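Local coordinates for protein RNase III inhibitor (Mycobacterium tuberculosis, PDB 5M3I) that is of unassigned function but carries a macro domain, a compact alpha/beta fold in which helices pack against a mixed sheet, at residues Val121-Leu126 with Ser144-Leu149; Ala22-Leu27 with Asp153-Pro158; Ile85-Lys90 with Ile107-Val112; Leu126-Gly131 with Glu136-Arg141; Arg47-Met52 with Asp79-Ile84. One frame throughout, in Å; residues are numbered along the deposited sequence.

Contact 1. Residues Val121-Leu126 with Ser144-Leu149; sequences VAVPPL and SAFQQL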
# COMPACT_ATOMS: atom_id res chain seq x y z
N VAL A 121 1.39 -4.91 9.25
CA VAL A 121 0.89 -4.19 8.09
C VAL A 121 -0.26 -4.94 7.39
O VAL A 121 -0.30 -6.17 7.39
CB VAL A 121 2.06 -3.88 7.16
CG1 VAL A 121 2.66 -5.15 6.68
CG2 VAL A 121 1.61 -3.05 5.99
N ALA A 122 -1.21 -4.19 6.86
CA ALA A 122 -2.33 -4.73 6.07
C ALA A 122 -2.11 -4.30 4.66
O ALA A 122 -1.88 -3.10 4.39
CB ALA A 122 -3.67 -4.22 6.57
N VAL A 123 -2.24 -5.25 3.74
CA VAL A 123 -1.93 -5.03 2.34
C VAL A 123 -3.13 -5.42 1.44
O VAL A 123 -3.68 -6.50 1.61
CB VAL A 123 -0.72 -5.89 1.95
CG1 VAL A 123 -0.28 -5.53 0.57
CG2 VAL A 123 0.43 -5.67 2.94
N PRO A 124 -3.53 -4.55 0.50
CA PRO A 124 -4.59 -4.84 -0.44
C PRO A 124 -4.05 -5.58 -1.64
O PRO A 124 -2.84 -5.75 -1.75
CB PRO A 124 -5.06 -3.46 -0.88
CG PRO A 124 -3.83 -2.64 -0.80
CD PRO A 124 -3.06 -3.16 0.37
N PRO A 125 -4.92 -6.02 -2.54
CA PRO A 125 -4.45 -6.77 -3.69
C PRO A 125 -3.88 -5.83 -4.77
O PRO A 125 -4.56 -5.45 -5.71
CB PRO A 125 -5.70 -7.54 -4.16
CG PRO A 125 -6.87 -6.85 -3.56
CD PRO A 125 -6.40 -5.97 -2.44
N LEU A 126 -2.60 -5.53 -4.64
CA LEU A 126 -1.95 -4.46 -5.36
C LEU A 126 -2.08 -4.61 -6.88
O LEU A 126 -1.64 -5.59 -7.44
CB LEU A 126 -0.47 -4.43 -5.01
CG LEU A 126 -0.01 -4.31 -3.58
CD1 LEU A 126 1.50 -4.40 -3.53
CD2 LEU A 126 -0.47 -2.97 -3.00
N SER A 144 6.19 -13.73 -0.88
CA SER A 144 7.68 -13.76 -0.99
C SER A 144 8.31 -12.60 -0.30
O SER A 144 9.24 -12.78 0.47
CB SER A 144 8.09 -13.73 -2.48
OG SER A 144 7.89 -15.00 -3.03
N ALA A 145 7.78 -11.42 -0.53
CA ALA A 145 8.35 -10.23 0.08
C ALA A 145 8.30 -10.29 1.62
O ALA A 145 9.28 -9.99 2.29
CB ALA A 145 7.67 -8.98 -0.45
N PHE A 146 7.16 -10.72 2.16
CA PHE A 146 6.97 -10.77 3.62
C PHE A 146 7.67 -11.93 4.31
O PHE A 146 7.92 -11.85 5.50
CB PHE A 146 5.47 -10.74 4.01
CG PHE A 146 4.90 -9.37 3.92
CD1 PHE A 146 5.23 -8.43 4.87
CD2 PHE A 146 4.16 -8.98 2.83
CE1 PHE A 146 4.78 -7.13 4.78
CE2 PHE A 146 3.74 -7.68 2.69
CZ PHE A 146 4.05 -6.74 3.67
N GLN A 147 8.04 -12.96 3.57
CA GLN A 147 8.95 -13.93 4.12
C GLN A 147 10.35 -13.36 4.46
O GLN A 147 11.07 -13.98 5.24
CB GLN A 147 9.07 -15.12 3.20
CG GLN A 147 7.80 -15.94 3.28
CD GLN A 147 7.78 -17.04 2.29
OE1 GLN A 147 8.48 -17.00 1.31
NE2 GLN A 147 6.95 -18.03 2.52
N GLN A 148 10.72 -12.22 3.87
CA GLN A 148 11.93 -11.52 4.29
C GLN A 148 11.74 -10.68 5.55
O GLN A 148 12.70 -10.12 6.05
CB GLN A 148 12.45 -10.62 3.18
CG GLN A 148 12.66 -11.27 1.82
CD GLN A 148 13.43 -10.39 0.87
OE1 GLN A 148 14.57 -9.95 1.16
NE2 GLN A 148 12.86 -10.19 -0.30
N LEU A 149 10.53 -10.63 6.10
CA LEU A 149 10.27 -9.92 7.33
C LEU A 149 9.64 -10.87 8.33
O LEU A 149 8.47 -10.71 8.68
CB LEU A 149 9.36 -8.75 7.06
CG LEU A 149 9.89 -7.71 6.07
CD1 LEU A 149 8.76 -6.83 5.64
CD2 LEU A 149 11.00 -6.89 6.70
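F146 pushes the far end of its ring between V121 and V123, two residues that face it from the same strand. CG1 of V121 lies 3.5 Å from F146 CE1, and CG2 of V123 lies 3.8 Å from F146 CZ, so CZ is touched by both valines. Neither methyl sits squarely over the ring or at its rim; both come in at a slant. V121 reaches the ring because its CG1 is turned between the backbone N and the carbonyl carbon (chi1 62°), while on V123 the methyl that touches is the one beside the backbone N. A122, between them, has its CB on the opposite side of the sheet, against A22, T24 and Y157. The backbones stay well apart, with V121 CA and F146 CA 10.0 Å from each other, and the ring reaches across that distance. I113 of helix 99-115 also packs on F146. The other side of the helix is quite different: S144, Q147 and Q148 face solvent. L149 N is hydrogen-bonded to F146 O at 2.9 Å, and S144 OG is satisfied by Q140 O. This is the helix-on-sheet packing of a beta-alpha-beta unit, in which strand 120-123 leads through helix 135-147 to its parallel neighbour, strand 153-156.

Contact 2. Residues Ala22-Leu27 with Asp153-Pro158; sequences ADTEAL and DAVIYP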
# COMPACT_ATOMS: atom_id res chain seq x y z
N ALA A 22 -8.42 -2.70 9.56
CA ALA A 22 -7.42 -3.65 10.03
C ALA A 22 -6.79 -3.13 11.31
O ALA A 22 -6.57 -1.92 11.47
CB ALA A 22 -6.37 -3.88 8.97
N ASP A 23 -6.50 -4.05 12.21
CA ASP A 23 -5.89 -3.72 13.48
C ASP A 23 -4.37 -3.88 13.34
O ASP A 23 -3.76 -4.76 13.95
CB ASP A 23 -6.45 -4.64 14.58
CG ASP A 23 -5.92 -4.30 15.97
OD1 ASP A 23 -5.71 -3.09 16.27
OD2 ASP A 23 -5.70 -5.25 16.75
N THR A 24 -3.78 -3.04 12.50
CA THR A 24 -2.36 -3.10 12.22
C THR A 24 -1.73 -1.74 12.42
O THR A 24 -2.39 -0.70 12.48
CB THR A 24 -2.05 -3.63 10.79
OG1 THR A 24 -2.69 -2.81 9.82
CG2 THR A 24 -2.51 -5.06 10.63
N GLU A 25 -0.43 -1.75 12.53
CA GLU A 25 0.35 -0.54 12.74
C GLU A 25 0.45 0.30 11.47
O GLU A 25 0.50 1.52 11.54
CB GLU A 25 1.72 -0.98 13.23
CG GLU A 25 2.57 0.11 13.79
CD GLU A 25 3.83 -0.43 14.47
OE1 GLU A 25 4.88 0.25 14.38
OE2 GLU A 25 3.75 -1.51 15.09
N ALA A 26 0.49 -0.37 10.30
CA ALA A 26 0.48 0.31 9.00
C ALA A 26 -0.61 -0.22 8.09
O ALA A 26 -1.00 -1.39 8.17
CB ALA A 26 1.83 0.17 8.32
N LEU A 27 -1.10 0.65 7.22
CA LEU A 27 -1.99 0.24 6.13
C LEU A 27 -1.33 0.61 4.83
O LEU A 27 -0.79 1.71 4.73
CB LEU A 27 -3.31 0.97 6.23
CG LEU A 27 -4.07 0.88 7.55
CD1 LEU A 27 -5.32 1.74 7.45
CD2 LEU A 27 -4.45 -0.55 7.84
N ASP A 153 3.86 -9.05 11.23
CA ASP A 153 2.56 -9.65 10.88
C ASP A 153 2.07 -8.97 9.66
O ASP A 153 1.99 -7.71 9.62
CB ASP A 153 1.53 -9.46 12.00
CG ASP A 153 1.84 -10.29 13.23
OD1 ASP A 153 2.21 -11.48 13.10
OD2 ASP A 153 1.70 -9.76 14.34
N ALA A 154 1.75 -9.74 8.64
CA ALA A 154 1.23 -9.17 7.42
C ALA A 154 -0.16 -9.75 7.23
O ALA A 154 -0.30 -10.96 7.21
CB ALA A 154 2.13 -9.51 6.25
N VAL A 155 -1.14 -8.89 7.10
CA VAL A 155 -2.48 -9.30 6.73
C VAL A 155 -2.70 -8.92 5.25
O VAL A 155 -2.71 -7.72 4.90
CB VAL A 155 -3.58 -8.66 7.60
CG1 VAL A 155 -4.93 -9.35 7.36
CG2 VAL A 155 -3.23 -8.79 9.08
N ILE A 156 -2.89 -9.93 4.41
CA ILE A 156 -3.11 -9.76 2.99
C ILE A 156 -4.58 -9.97 2.63
O ILE A 156 -5.14 -11.04 2.91
CB ILE A 156 -2.22 -10.72 2.23
CG1 ILE A 156 -0.75 -10.41 2.58
CG2 ILE A 156 -2.46 -10.57 0.75
CD1 ILE A 156 0.22 -11.27 1.84
N TYR A 157 -5.18 -8.94 2.05
CA TYR A 157 -6.61 -8.89 1.67
C TYR A 157 -6.80 -9.30 0.21
O TYR A 157 -6.24 -8.68 -0.67
CB TYR A 157 -7.18 -7.50 1.87
CG TYR A 157 -7.40 -7.22 3.34
CD1 TYR A 157 -6.30 -6.94 4.20
CD2 TYR A 157 -8.68 -7.21 3.89
CE1 TYR A 157 -6.47 -6.70 5.52
CE2 TYR A 157 -8.86 -6.91 5.22
CZ TYR A 157 -7.76 -6.67 6.04
OH TYR A 157 -7.93 -6.42 7.40
N PRO A 158 -7.50 -10.42 -0.04
CA PRO A 158 -7.68 -10.83 -1.45
C PRO A 158 -8.72 -9.94 -2.16
O PRO A 158 -9.32 -9.12 -1.49
CB PRO A 158 -8.17 -12.27 -1.35
CG PRO A 158 -8.51 -12.50 0.07
CD PRO A 158 -7.63 -11.59 0.87
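A22 and Y157 meet at the phenol end: CB of A22 lies 3.4 Å from Y157 OH, a van der Waals touch that comes to the ring at a slant. Y157 gets there with CG anti to its carbonyl carbon (chi1 -74°), which carries the ring back over the sheet toward the start of the other segment. Beside this pair, T24 CG2 and V155 CG2 approach to 4.1 Å, a looser contact between single methyls whose side chains cross obliquely. The two segments are not sheet neighbours. In the macro-domain sheet, strand 120-123 runs between strands 26-31 and 153-156, parallel to both, and the contact bridges over it: A22, T24 and Y157 all rest on A122. The hydroxyl of T24 probably helps to fix its rotation. With chi1 at 57°, OG1 lies between the backbone N and the carbonyl carbon and donates a 2.8 Å hydrogen bond to A26 O, arriving 43° above that carbonyl's plane. The same rotation leaves CG2 anti to the carbonyl carbon, facing V155. V155 also packs on T13 of strand 12-14.

Contact 3. Residues Ile85-Lys90 with Ile107-Val112; sequences INFPTK and IDLIRV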
# COMPACT_ATOMS: atom_id res chain seq x y z
N ILE A 85 1.13 3.75 4.07
CA ILE A 85 2.16 3.52 3.07
C ILE A 85 1.47 3.51 1.72
O ILE A 85 0.77 2.56 1.37
CB ILE A 85 2.88 2.21 3.32
CG1 ILE A 85 3.43 2.19 4.75
CG2 ILE A 85 3.99 2.03 2.31
CD1 ILE A 85 3.97 0.84 5.19
N ASN A 86 1.65 4.59 0.97
CA ASN A 86 1.06 4.71 -0.35
C ASN A 86 1.99 4.08 -1.34
O ASN A 86 3.08 4.57 -1.58
CB ASN A 86 0.82 6.16 -0.69
CG ASN A 86 -0.22 6.79 0.21
OD1 ASN A 86 -1.41 6.57 0.04
ND2 ASN A 86 0.23 7.63 1.16
N PHE A 87 1.55 2.97 -1.93
CA PHE A 87 2.35 2.13 -2.84
C PHE A 87 1.93 2.46 -4.27
O PHE A 87 0.78 2.22 -4.64
CB PHE A 87 2.00 0.68 -2.51
CG PHE A 87 2.82 -0.34 -3.16
CD1 PHE A 87 2.94 -0.39 -4.54
CD2 PHE A 87 3.46 -1.28 -2.40
CE1 PHE A 87 3.70 -1.35 -5.13
CE2 PHE A 87 4.27 -2.22 -2.99
CZ PHE A 87 4.35 -2.27 -4.37
N PRO A 88 2.84 3.05 -5.08
CA PRO A 88 2.43 3.36 -6.47
C PRO A 88 2.31 2.12 -7.33
O PRO A 88 3.27 1.41 -7.49
CB PRO A 88 3.55 4.29 -6.98
CG PRO A 88 4.09 4.92 -5.69
CD PRO A 88 4.12 3.73 -4.76
N THR A 89 1.12 1.87 -7.84
CA THR A 89 0.87 0.73 -8.69
C THR A 89 0.71 1.19 -10.15
O THR A 89 0.63 0.36 -11.03
CB THR A 89 -0.42 0.00 -8.26
OG1 THR A 89 -1.51 0.94 -8.21
CG2 THR A 89 -0.24 -0.59 -6.93
N LYS A 90 0.65 2.50 -10.36
CA LYS A 90 0.47 3.09 -11.69
C LYS A 90 1.16 4.44 -11.75
O LYS A 90 1.33 5.14 -10.69
CB LYS A 90 -1.01 3.42 -11.93
CG LYS A 90 -1.94 2.27 -12.06
CD LYS A 90 -3.37 2.79 -12.19
CE LYS A 90 -4.36 1.69 -12.53
NZ LYS A 90 -5.26 2.15 -13.63
N ILE A 107 10.30 -3.94 -3.06
CA ILE A 107 11.63 -3.71 -2.55
C ILE A 107 11.59 -2.55 -1.54
O ILE A 107 12.11 -2.68 -0.43
CB ILE A 107 12.65 -3.42 -3.68
CG1 ILE A 107 12.88 -4.69 -4.53
CG2 ILE A 107 13.99 -2.95 -3.08
CD1 ILE A 107 13.70 -4.47 -5.82
N ASP A 108 10.96 -1.42 -1.91
CA ASP A 108 10.96 -0.28 -1.02
C ASP A 108 9.99 -0.47 0.13
O ASP A 108 10.18 0.11 1.20
CB ASP A 108 10.69 0.99 -1.76
CG ASP A 108 11.11 2.21 -0.98
OD1 ASP A 108 12.30 2.33 -0.64
OD2 ASP A 108 10.29 3.12 -0.74
N LEU A 109 8.91 -1.22 -0.08
CA LEU A 109 8.00 -1.50 1.01
C LEU A 109 8.74 -2.23 2.15
O LEU A 109 8.52 -1.90 3.31
CB LEU A 109 6.82 -2.36 0.56
CG LEU A 109 5.82 -2.73 1.68
CD1 LEU A 109 5.18 -1.51 2.32
CD2 LEU A 109 4.74 -3.66 1.12
N ILE A 110 9.56 -3.22 1.80
CA ILE A 110 10.32 -3.95 2.80
C ILE A 110 11.28 -3.01 3.51
O ILE A 110 11.39 -3.04 4.73
CB ILE A 110 11.14 -5.06 2.13
CG1 ILE A 110 10.23 -6.19 1.66
CG2 ILE A 110 12.22 -5.59 3.06
CD1 ILE A 110 10.94 -7.14 0.71
N ARG A 111 11.98 -2.20 2.75
CA ARG A 111 12.92 -1.26 3.30
C ARG A 111 12.23 -0.31 4.29
O ARG A 111 12.72 -0.05 5.34
CB ARG A 111 13.58 -0.45 2.18
CG ARG A 111 14.69 0.48 2.68
CD ARG A 111 15.19 1.44 1.60
NE ARG A 111 14.15 2.39 1.19
CZ ARG A 111 13.70 3.43 1.92
NH1 ARG A 111 14.19 3.70 3.12
NH2 ARG A 111 12.75 4.21 1.43
N VAL A 112 11.05 0.17 3.95
CA VAL A 112 10.36 1.12 4.79
C VAL A 112 9.88 0.47 6.11
O VAL A 112 9.86 1.12 7.16
CB VAL A 112 9.21 1.76 3.98
CG1 VAL A 112 8.16 2.42 4.85
CG2 VAL A 112 9.80 2.75 2.98
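Helix 99-115 lies almost antiparallel on strand 83-88 in a helix-on-sheet layer, I85 and F87 of the strand meeting L109 and V112 of the helix. The short axes are 10.1 Å apart at an angle of 164°. L109 takes the central place. With CG anti to the backbone N (chi1 178°) and chi2 at 61°, CD1 is brought to I85, 3.7 Å from I85 CG2 and 3.9 Å from I85 CD1; the two side chains cross at about a right angle. Further along the helix, V112 CG1 just reaches I85 CD1 at 4.5 Å. F87 meets the leucine nearer its base, CE2 4.4 Å from L109 CB, at a slant to the ring. All four are buried, and F146 of helix 135-147 packs on L109 as well. Polar groups keep to the helix flank: R111 takes D108 side-on, NE at 2.6 Å and NH2 at 2.8 Å both from D108 OD1, with that oxygen in the guanidinium plane. M70 N binds D108 OD2, while E115 forms a salt bridge with R111 NH1. From strand 83-88 the chain passes through this helix to strand 120-123, a beta-alpha-beta crossover of the macro-domain fold that skips strand 26-31.

Contact 4. Residues Leu126-Gly131 with Glu136-Arg141; sequences LGVGNG and EDVEQR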
# COMPACT_ATOMS: atom_id res chain seq x y z
N LEU A 126 -2.60 -5.53 -4.64
CA LEU A 126 -1.95 -4.46 -5.36
C LEU A 126 -2.08 -4.61 -6.88
O LEU A 126 -1.64 -5.59 -7.44
CB LEU A 126 -0.47 -4.43 -5.01
CG LEU A 126 -0.01 -4.31 -3.58
CD1 LEU A 126 1.50 -4.40 -3.53
CD2 LEU A 126 -0.47 -2.97 -3.00
N GLY A 127 -2.68 -3.61 -7.51
CA GLY A 127 -2.82 -3.60 -8.94
C GLY A 127 -3.82 -4.59 -9.55
O GLY A 127 -3.88 -4.71 -10.77
N VAL A 128 -4.63 -5.26 -8.73
CA VAL A 128 -5.63 -6.20 -9.23
C VAL A 128 -6.98 -5.49 -9.40
O VAL A 128 -7.41 -4.75 -8.53
CB VAL A 128 -5.77 -7.41 -8.27
CG1 VAL A 128 -6.80 -8.41 -8.78
CG2 VAL A 128 -4.42 -8.09 -8.11
N GLY A 129 -7.66 -5.74 -10.51
CA GLY A 129 -8.97 -5.10 -10.78
C GLY A 129 -8.75 -3.78 -11.48
O GLY A 129 -8.61 -3.76 -12.71
N ASN A 130 -8.64 -2.69 -10.71
CA ASN A 130 -8.28 -1.35 -11.24
C ASN A 130 -7.08 -1.39 -12.20
O ASN A 130 -7.14 -0.82 -13.28
CB ASN A 130 -7.95 -0.36 -10.11
CG ASN A 130 -9.16 -0.02 -9.24
OD1 ASN A 130 -10.22 0.38 -9.75
ND2 ASN A 130 -9.02 -0.17 -7.92
N GLY A 131 -6.01 -2.07 -11.78
CA GLY A 131 -4.79 -2.14 -12.57
C GLY A 131 -4.68 -3.26 -13.58
O GLY A 131 -3.74 -3.27 -14.37
N GLU A 136 -3.15 -14.17 -8.44
CA GLU A 136 -2.25 -15.23 -8.05
C GLU A 136 -0.82 -14.78 -8.25
O GLU A 136 0.07 -15.15 -7.47
CB GLU A 136 -2.58 -16.50 -8.83
CG GLU A 136 -1.80 -17.70 -8.40
CD GLU A 136 -2.22 -18.97 -9.11
OE1 GLU A 136 -3.32 -19.03 -9.72
OE2 GLU A 136 -1.43 -19.92 -9.06
N ASP A 137 -0.56 -13.98 -9.29
CA ASP A 137 0.79 -13.46 -9.54
C ASP A 137 1.25 -12.52 -8.42
O ASP A 137 2.40 -12.57 -8.00
CB ASP A 137 0.84 -12.67 -10.86
CG ASP A 137 0.79 -13.55 -12.10
OD1 ASP A 137 1.05 -14.78 -11.98
OD2 ASP A 137 0.55 -13.00 -13.19
N VAL A 138 0.36 -11.60 -8.07
CA VAL A 138 0.62 -10.58 -7.08
C VAL A 138 0.69 -11.23 -5.70
O VAL A 138 1.63 -10.96 -4.95
CB VAL A 138 -0.48 -9.53 -7.07
CG1 VAL A 138 -0.28 -8.53 -5.92
CG2 VAL A 138 -0.50 -8.78 -8.40
N GLU A 139 -0.20 -12.17 -5.40
CA GLU A 139 -0.16 -12.90 -4.12
C GLU A 139 1.17 -13.61 -3.89
O GLU A 139 1.72 -13.52 -2.81
CB GLU A 139 -1.34 -13.87 -4.03
CG GLU A 139 -1.48 -14.60 -2.72
CD GLU A 139 -2.59 -15.63 -2.74
OE1 GLU A 139 -2.48 -16.63 -3.50
OE2 GLU A 139 -3.60 -15.43 -2.03
N GLN A 140 1.71 -14.26 -4.92
CA GLN A 140 3.05 -14.87 -4.84
C GLN A 140 4.10 -13.87 -4.42
O GLN A 140 4.90 -14.14 -3.54
CB GLN A 140 3.49 -15.46 -6.17
CG GLN A 140 2.85 -16.79 -6.47
CD GLN A 140 2.99 -17.18 -7.96
OE1 GLN A 140 3.91 -16.69 -8.67
NE2 GLN A 140 2.06 -18.00 -8.46
N ARG A 141 4.10 -12.72 -5.07
CA ARG A 141 5.11 -11.71 -4.80
C ARG A 141 4.95 -11.13 -3.41
O ARG A 141 5.94 -10.93 -2.71
CB ARG A 141 5.08 -10.62 -5.84
CG ARG A 141 5.62 -11.09 -7.17
CD ARG A 141 5.14 -10.19 -8.30
NE ARG A 141 5.81 -10.52 -9.55
CZ ARG A 141 5.52 -11.58 -10.30
NH1 ARG A 141 4.56 -12.42 -9.97
NH2 ARG A 141 6.19 -11.79 -11.41
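The loop 126-131 passes close to helix 135-147 at one end, where L126 CA and V138 CA are 6.9 Å apart, then turns at G127, whose phi is positive (71°), with V128 still lying against the helix. V138 carries the contact from the helix side. Its two methyls straddle the carbonyl oxygen of L126, with V138 CG2 3.5 Å and V138 CG1 3.6 Å from L126 O. The side chain of L126 adds a looser touch, its CB 4.2 Å from V138 CG1. Past the turn, V128 meets the same valine: V128 CG2 is 4.0 Å from V138 CG2, the two side chains sliding past each other in opposite directions. Both of these methyls are anti to their own carbonyl carbons. The contact is thus apolar side chain against backbone and methyl. One turn on, R141 folds back along its helix, and NH1 gives a 2.9 Å hydrogen bond to D137 O. D137 O lies in the guanidinium plane, although the donor stands 44° above the carbonyl plane. R141 NE forms a salt bridge with D103 of helix 99-115, which ties the two helices together. L126 packs on I102 of that helix and on V28 and T30 of strand 26-31, V138 also touches L133, and V128 reaches P159 near the end of the chain.

Contact 5. Residues Arg47-Met52 with Asp79-Ile84; sequences RRYPEM and DGPKHI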
# COMPACT_ATOMS: atom_id res chain seq x y z
N ARG A 47 -10.95 9.73 1.96
CA ARG A 47 -12.07 10.15 2.80
C ARG A 47 -11.74 10.03 4.29
O ARG A 47 -12.18 10.82 5.10
CB ARG A 47 -13.36 9.37 2.43
CG ARG A 47 -13.79 9.57 0.96
CD ARG A 47 -15.33 9.61 0.61
NE ARG A 47 -16.16 9.07 1.70
CZ ARG A 47 -16.84 9.78 2.61
NH1 ARG A 47 -16.81 11.12 2.65
NH2 ARG A 47 -17.55 9.12 3.53
N ARG A 48 -10.96 9.03 4.63
CA ARG A 48 -10.58 8.81 6.02
C ARG A 48 -9.40 9.67 6.47
O ARG A 48 -9.35 10.05 7.61
CB ARG A 48 -10.27 7.32 6.21
CG ARG A 48 -9.90 6.90 7.61
CD ARG A 48 -11.09 6.94 8.57
NE ARG A 48 -10.57 6.57 9.88
CZ ARG A 48 -9.88 7.36 10.69
NH1 ARG A 48 -9.64 8.65 10.41
NH2 ARG A 48 -9.43 6.88 11.84
N TYR A 49 -8.44 9.95 5.58
CA TYR A 49 -7.21 10.65 5.90
C TYR A 49 -6.99 11.84 4.98
O TYR A 49 -6.07 11.86 4.19
CB TYR A 49 -6.02 9.70 5.82
CG TYR A 49 -6.13 8.51 6.75
CD1 TYR A 49 -6.01 8.64 8.13
CD2 TYR A 49 -6.38 7.24 6.23
CE1 TYR A 49 -6.12 7.55 8.97
CE2 TYR A 49 -6.49 6.13 7.07
CZ TYR A 49 -6.36 6.30 8.44
OH TYR A 49 -6.48 5.19 9.23
N PRO A 50 -7.83 12.87 5.10
CA PRO A 50 -7.75 14.02 4.16
C PRO A 50 -6.41 14.77 4.15
O PRO A 50 -5.99 15.28 3.10
CB PRO A 50 -8.89 14.93 4.64
CG PRO A 50 -9.13 14.54 6.08
CD PRO A 50 -8.88 13.06 6.11
N GLU A 51 -5.74 14.81 5.30
CA GLU A 51 -4.42 15.48 5.43
C GLU A 51 -3.37 14.70 4.70
O GLU A 51 -2.53 15.28 4.00
CB GLU A 51 -4.04 15.67 6.91
CG GLU A 51 -5.01 16.62 7.61
CD GLU A 51 -4.51 17.11 8.96
OE1 GLU A 51 -4.61 16.35 9.95
OE2 GLU A 51 -4.06 18.27 9.03
N MET A 52 -3.44 13.38 4.84
CA MET A 52 -2.62 12.45 4.07
C MET A 52 -2.79 12.73 2.58
O MET A 52 -1.79 12.91 1.86
CB MET A 52 -2.99 11.01 4.38
CG MET A 52 -2.20 9.95 3.63
SD MET A 52 -2.76 9.58 1.97
CE MET A 52 -4.24 8.63 2.34
N ASP A 79 -5.23 5.84 18.49
CA ASP A 79 -5.84 4.54 18.28
C ASP A 79 -5.76 4.14 16.80
O ASP A 79 -6.09 4.92 15.92
CB ASP A 79 -7.31 4.58 18.72
CG ASP A 79 -7.90 3.18 18.88
OD1 ASP A 79 -7.18 2.24 19.29
OD2 ASP A 79 -9.10 3.02 18.56
N GLY A 80 -5.29 2.91 16.54
CA GLY A 80 -5.24 2.41 15.18
C GLY A 80 -3.96 2.79 14.42
O GLY A 80 -2.95 3.07 15.03
N PRO A 81 -4.00 2.71 13.10
CA PRO A 81 -2.80 2.69 12.28
C PRO A 81 -2.01 3.94 12.42
O PRO A 81 -2.61 5.01 12.40
CB PRO A 81 -3.36 2.63 10.86
CG PRO A 81 -4.63 1.88 11.00
CD PRO A 81 -5.19 2.28 12.34
N LYS A 82 -0.70 3.79 12.61
CA LYS A 82 0.22 4.93 12.73
C LYS A 82 0.73 5.42 11.40
O LYS A 82 1.03 6.59 11.29
CB LYS A 82 1.45 4.56 13.61
CG LYS A 82 1.14 3.97 14.99
CD LYS A 82 0.28 4.86 15.90
CE LYS A 82 0.09 4.21 17.29
NZ LYS A 82 -0.94 3.13 17.26
N HIS A 83 0.82 4.54 10.39
CA HIS A 83 1.36 4.89 9.09
C HIS A 83 0.46 4.47 7.94
O HIS A 83 -0.10 3.37 7.95
CB HIS A 83 2.71 4.22 8.87
CG HIS A 83 3.72 4.53 9.92
ND1 HIS A 83 4.38 5.74 9.98
CD2 HIS A 83 4.17 3.80 10.97
CE1 HIS A 83 5.19 5.74 11.02
NE2 HIS A 83 5.09 4.58 11.62
N ILE A 84 0.37 5.33 6.94
CA ILE A 84 -0.19 4.98 5.66
C ILE A 84 0.95 4.91 4.69
O ILE A 84 1.66 5.91 4.48
CB ILE A 84 -1.19 6.05 5.13
CG1 ILE A 84 -2.20 6.46 6.20
CG2 ILE A 84 -1.87 5.55 3.86
CD1 ILE A 84 -2.94 5.31 6.81
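G80 O accepts a 3.0 Å hydrogen bond from K82 NZ, in the carbonyl plane, closing a small loop around P81, the residue whose CG meets Y49 OH at 4.2 Å. The rest of the contact is apolar and turns on I84. Its CD1 lies over one face of the Y49 ring, 4.0 Å from the centroid and 24° off the ring normal, a CH-pi contact; the nearest ring atom is Y49 CE2, 3.7 Å from I84 CD1. R48 CG packs on the opposite face, so the ring is held between the aliphatic part of its preceding neighbour and the strand. I84 CG2, which is anti to the backbone N, points at M52 instead, 4.2 Å from M52 CE. M52 reaches it by bending twice, at chi2 (-83°) and again at chi3 (-74°). Y49 itself occupies the break between helix 40-48 and helix 50-61, at the N-cap position of the second. F45 packs on both M52 and I84, and L27 of strand 26-31 on both Y49 and P81. With methyls and an aromatic face as the groups that meet, the helix junction is held against strand 83-88 between these two segments by apolar burial, with no directed polar bond.

Overall arrangement
Strand 26-31 sits between strand 120-123 of contact 1 and strand 83-88, which contacts 3 and 5 share. Contacts 1 and 2, with centres 9 Å apart, are stitched by V123 N to V155 O at 2.8 Å, a probable hydrogen bond; E25 O to K82 N, also 2.8 Å, probably does the same for contacts 2 and 5. Contacts 1 and 3 lie in one layer, where helices 135-147 and 99-115 pack together, and L126 CD1 touches F87 CE2 at 3.6 Å. That leucine ends segment 121-126 and begins segment 126-131, where it packs in contact 4. Contact 5 uses the other face of strand 83-88, its centre about 23 Å from that of contact 4.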